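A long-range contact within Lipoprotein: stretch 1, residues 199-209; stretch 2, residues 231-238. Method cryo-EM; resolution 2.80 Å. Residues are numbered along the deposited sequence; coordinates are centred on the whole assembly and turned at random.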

# COMPACT_ATOMS: atom_id res chain seq x y z
N SER B 199 -16.48 29.01 -30.39
CA SER B 199 -17.40 28.51 -31.43
C SER B 199 -18.47 29.55 -31.85
O SER B 199 -18.42 30.72 -31.46
CB SER B 199 -18.03 27.19 -30.97
OG SER B 199 -18.73 27.31 -29.75
N ASN B 200 -19.45 29.16 -32.68
CA ASN B 200 -20.51 30.05 -33.16
C ASN B 200 -21.26 30.78 -32.02
O ASN B 200 -21.49 30.22 -30.94
CB ASN B 200 -21.47 29.27 -34.08
CG ASN B 200 -22.09 28.06 -33.42
OD1 ASN B 200 -21.42 27.09 -33.11
ND2 ASN B 200 -23.38 28.06 -33.20
N SER B 201 -21.62 32.04 -32.24
CA SER B 201 -21.93 33.01 -31.18
C SER B 201 -23.12 33.88 -31.58
O SER B 201 -23.42 34.04 -32.76
CB SER B 201 -20.68 33.85 -30.91
OG SER B 201 -19.63 33.09 -30.33
N ILE B 202 -23.82 34.44 -30.59
CA ILE B 202 -25.04 35.24 -30.77
C ILE B 202 -24.77 36.71 -30.41
O ILE B 202 -23.87 37.01 -29.63
CB ILE B 202 -26.22 34.57 -30.01
CG1 ILE B 202 -26.52 33.15 -30.53
CG2 ILE B 202 -27.51 35.40 -30.05
CD1 ILE B 202 -26.95 33.02 -32.00
N ASN B 203 -25.49 37.63 -31.05
CA ASN B 203 -25.32 39.08 -30.95
C ASN B 203 -25.78 39.68 -29.60
O ASN B 203 -26.19 38.98 -28.69
CB ASN B 203 -26.04 39.72 -32.16
CG ASN B 203 -27.56 39.58 -32.12
OD1 ASN B 203 -28.13 38.66 -31.56
ND2 ASN B 203 -28.26 40.50 -32.72
N LEU B 204 -25.68 41.01 -29.48
CA LEU B 204 -25.94 41.82 -28.28
C LEU B 204 -27.42 41.84 -27.78
O LEU B 204 -27.68 42.19 -26.64
CB LEU B 204 -25.43 43.22 -28.61
CG LEU B 204 -25.41 44.26 -27.49
CD1 LEU B 204 -24.61 43.79 -26.28
CD2 LEU B 204 -24.78 45.54 -28.01
N LYS B 205 -28.37 41.51 -28.65
CA LYS B 205 -29.79 41.29 -28.32
C LYS B 205 -29.94 39.93 -27.60
O LYS B 205 -28.97 39.29 -27.23
CB LYS B 205 -30.60 41.37 -29.65
CG LYS B 205 -32.06 41.84 -29.55
CD LYS B 205 -33.19 40.80 -29.73
CE LYS B 205 -33.19 40.08 -31.08
NZ LYS B 205 -34.20 39.01 -31.13
N GLU B 206 -31.17 39.45 -27.45
CA GLU B 206 -31.47 38.01 -27.27
C GLU B 206 -31.11 37.43 -25.88
O GLU B 206 -31.27 36.25 -25.63
CB GLU B 206 -30.91 37.21 -28.46
CG GLU B 206 -31.52 35.84 -28.73
CD GLU B 206 -33.05 35.82 -28.89
OE1 GLU B 206 -33.63 36.85 -29.29
OE2 GLU B 206 -33.66 34.75 -28.65
N TYR B 207 -30.76 38.29 -24.93
CA TYR B 207 -30.67 37.99 -23.51
C TYR B 207 -32.04 37.79 -22.84
O TYR B 207 -32.10 37.56 -21.64
CB TYR B 207 -29.82 39.05 -22.81
CG TYR B 207 -28.38 39.10 -23.30
CD1 TYR B 207 -27.62 37.92 -23.39
CD2 TYR B 207 -27.81 40.33 -23.69
CE1 TYR B 207 -26.30 37.97 -23.88
CE2 TYR B 207 -26.49 40.38 -24.17
CZ TYR B 207 -25.73 39.20 -24.27
OH TYR B 207 -24.46 39.26 -24.72
N ARG B 208 -33.15 37.75 -23.59
CA ARG B 208 -34.42 37.21 -23.08
C ARG B 208 -34.28 35.76 -22.60
O ARG B 208 -34.97 35.38 -21.66
CB ARG B 208 -35.54 37.39 -24.12
CG ARG B 208 -35.37 36.63 -25.44
CD ARG B 208 -36.08 35.30 -25.47
NE ARG B 208 -35.72 34.52 -26.65
CZ ARG B 208 -36.13 33.32 -26.97
NH1 ARG B 208 -37.02 32.65 -26.30
NH2 ARG B 208 -35.60 32.77 -28.02
N GLY B 209 -33.36 34.95 -23.13
CA GLY B 209 -33.01 33.66 -22.53
C GLY B 209 -32.33 33.81 -21.17
O GLY B 209 -32.72 33.19 -20.19
N THR B 231 -25.70 25.82 -24.02
CA THR B 231 -26.08 27.23 -24.21
C THR B 231 -27.40 27.38 -25.00
O THR B 231 -28.45 26.94 -24.54
CB THR B 231 -24.89 28.06 -24.76
OG1 THR B 231 -24.49 27.63 -26.04
CG2 THR B 231 -23.66 28.02 -23.87
N TYR B 232 -27.35 28.05 -26.15
CA TYR B 232 -28.48 28.60 -26.87
C TYR B 232 -28.09 28.76 -28.35
O TYR B 232 -26.91 28.93 -28.67
CB TYR B 232 -28.81 29.94 -26.20
CG TYR B 232 -27.61 30.82 -25.90
CD1 TYR B 232 -26.96 31.52 -26.92
CD2 TYR B 232 -27.07 30.85 -24.59
CE1 TYR B 232 -25.78 32.25 -26.66
CE2 TYR B 232 -25.89 31.55 -24.33
CZ TYR B 232 -25.25 32.28 -25.35
OH TYR B 232 -24.12 32.96 -25.07
N TYR B 233 -29.05 28.74 -29.27
CA TYR B 233 -28.84 29.21 -30.65
C TYR B 233 -30.14 29.81 -31.17
O TYR B 233 -31.20 29.17 -31.09
CB TYR B 233 -28.32 28.09 -31.56
CG TYR B 233 -28.00 28.57 -32.96
CD1 TYR B 233 -26.80 29.26 -33.20
CD2 TYR B 233 -28.93 28.39 -34.01
CE1 TYR B 233 -26.51 29.74 -34.49
CE2 TYR B 233 -28.64 28.87 -35.30
CZ TYR B 233 -27.43 29.54 -35.55
OH TYR B 233 -27.14 29.99 -36.79
N ASN B 234 -30.09 31.05 -31.66
CA ASN B 234 -31.28 31.91 -31.68
C ASN B 234 -31.54 32.61 -33.02
O ASN B 234 -32.42 33.46 -33.08
CB ASN B 234 -31.20 32.92 -30.53
CG ASN B 234 -31.10 32.30 -29.15
OD1 ASN B 234 -30.13 31.66 -28.81
ND2 ASN B 234 -32.08 32.48 -28.31
N ALA B 235 -30.86 32.26 -34.11
CA ALA B 235 -31.06 32.93 -35.40
C ALA B 235 -32.52 32.80 -35.92
O ALA B 235 -33.06 33.76 -36.47
CB ALA B 235 -30.03 32.39 -36.40
N ALA B 236 -33.18 31.66 -35.66
CA ALA B 236 -34.63 31.46 -35.80
C ALA B 236 -35.29 31.11 -34.44
O ALA B 236 -36.25 30.33 -34.38
CB ALA B 236 -34.86 30.41 -36.89
N LEU B 237 -34.75 31.65 -33.33
CA LEU B 237 -35.13 31.41 -31.92
C LEU B 237 -35.02 29.94 -31.44
O LEU B 237 -35.51 29.58 -30.37
CB LEU B 237 -36.50 32.07 -31.61
CG LEU B 237 -36.66 33.53 -32.08
CD1 LEU B 237 -38.05 34.05 -31.71
CD2 LEU B 237 -35.64 34.49 -31.49
N LYS B 238 -34.38 29.09 -32.25
CA LYS B 238 -34.45 27.62 -32.26
C LYS B 238 -33.06 27.03 -32.56
O LYS B 238 -32.35 27.54 -33.42
CB LYS B 238 -35.48 27.24 -33.33
CG LYS B 238 -35.82 25.75 -33.52
CD LYS B 238 -36.78 25.59 -34.71
CE LYS B 238 -37.27 24.16 -34.93
NZ LYS B 238 -38.32 23.76 -34.00

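A loop that enters a helix at Arg208 meets a segment with no regular helix or strand, burying a modest 413 Å² between them, and a single hydrogen bond crosses the gap. Thr231, at the start of stretch 2, stays out of reach, so the contact begins with Tyr232. Its CA-to-CB bond points toward stretch 1, and Ile202 CG1 meets the edge of the ring, 4.0 Å from Tyr232 CD1. Tyr233 starts out sideways, but with chi1 at t its ring comes nearer: Tyr233 CD1 lies 3.9 Å from Ile202 CD1 and 3.6 Å from Asn200 ND2, an amide whose hydrogen bond is made elsewhere in the structure. Ile202 therefore serves both tyrosines. Its m, m rotamer carries CD1 onward to 3.7 Å from the backbone N of Asn234, and it gives up 87 Å², the largest share of any residue in the contact.

Asn234 is the polar centre. Its CA-to-CB bond points toward stretch 1, and Asn234 ND2 donates a hydrogen bond to Glu206 OE2 at 2.8 Å. An amide suits this place because it can donate a hydrogen bond to the carboxylate without adding charge. The carboxylate's charge is met within stretch 1 instead: Lys205 NZ forms a salt bridge with Glu206 OE1 at 2.9 Å, while Arg208 NH2 and NE reach Glu206 OE2 at 2.8 and 2.9 Å. Glu206 is buried, yet its carboxylate is well supplied with donors.

Asn234 also opens a type I turn, closed by Leu237 N donating to Asn234 O at 3.0 Å. Ala235 points away and Ala236 is out of reach, so these small residues carry the chain round without joining the contact. The turn returns at Leu237, whose CD2 packs 3.5 Å from Glu206 OE2 and whose CB lies 3.8 Å from Arg208 NH2, giving the ion pair an apolar neighbour. Lys238 then points away.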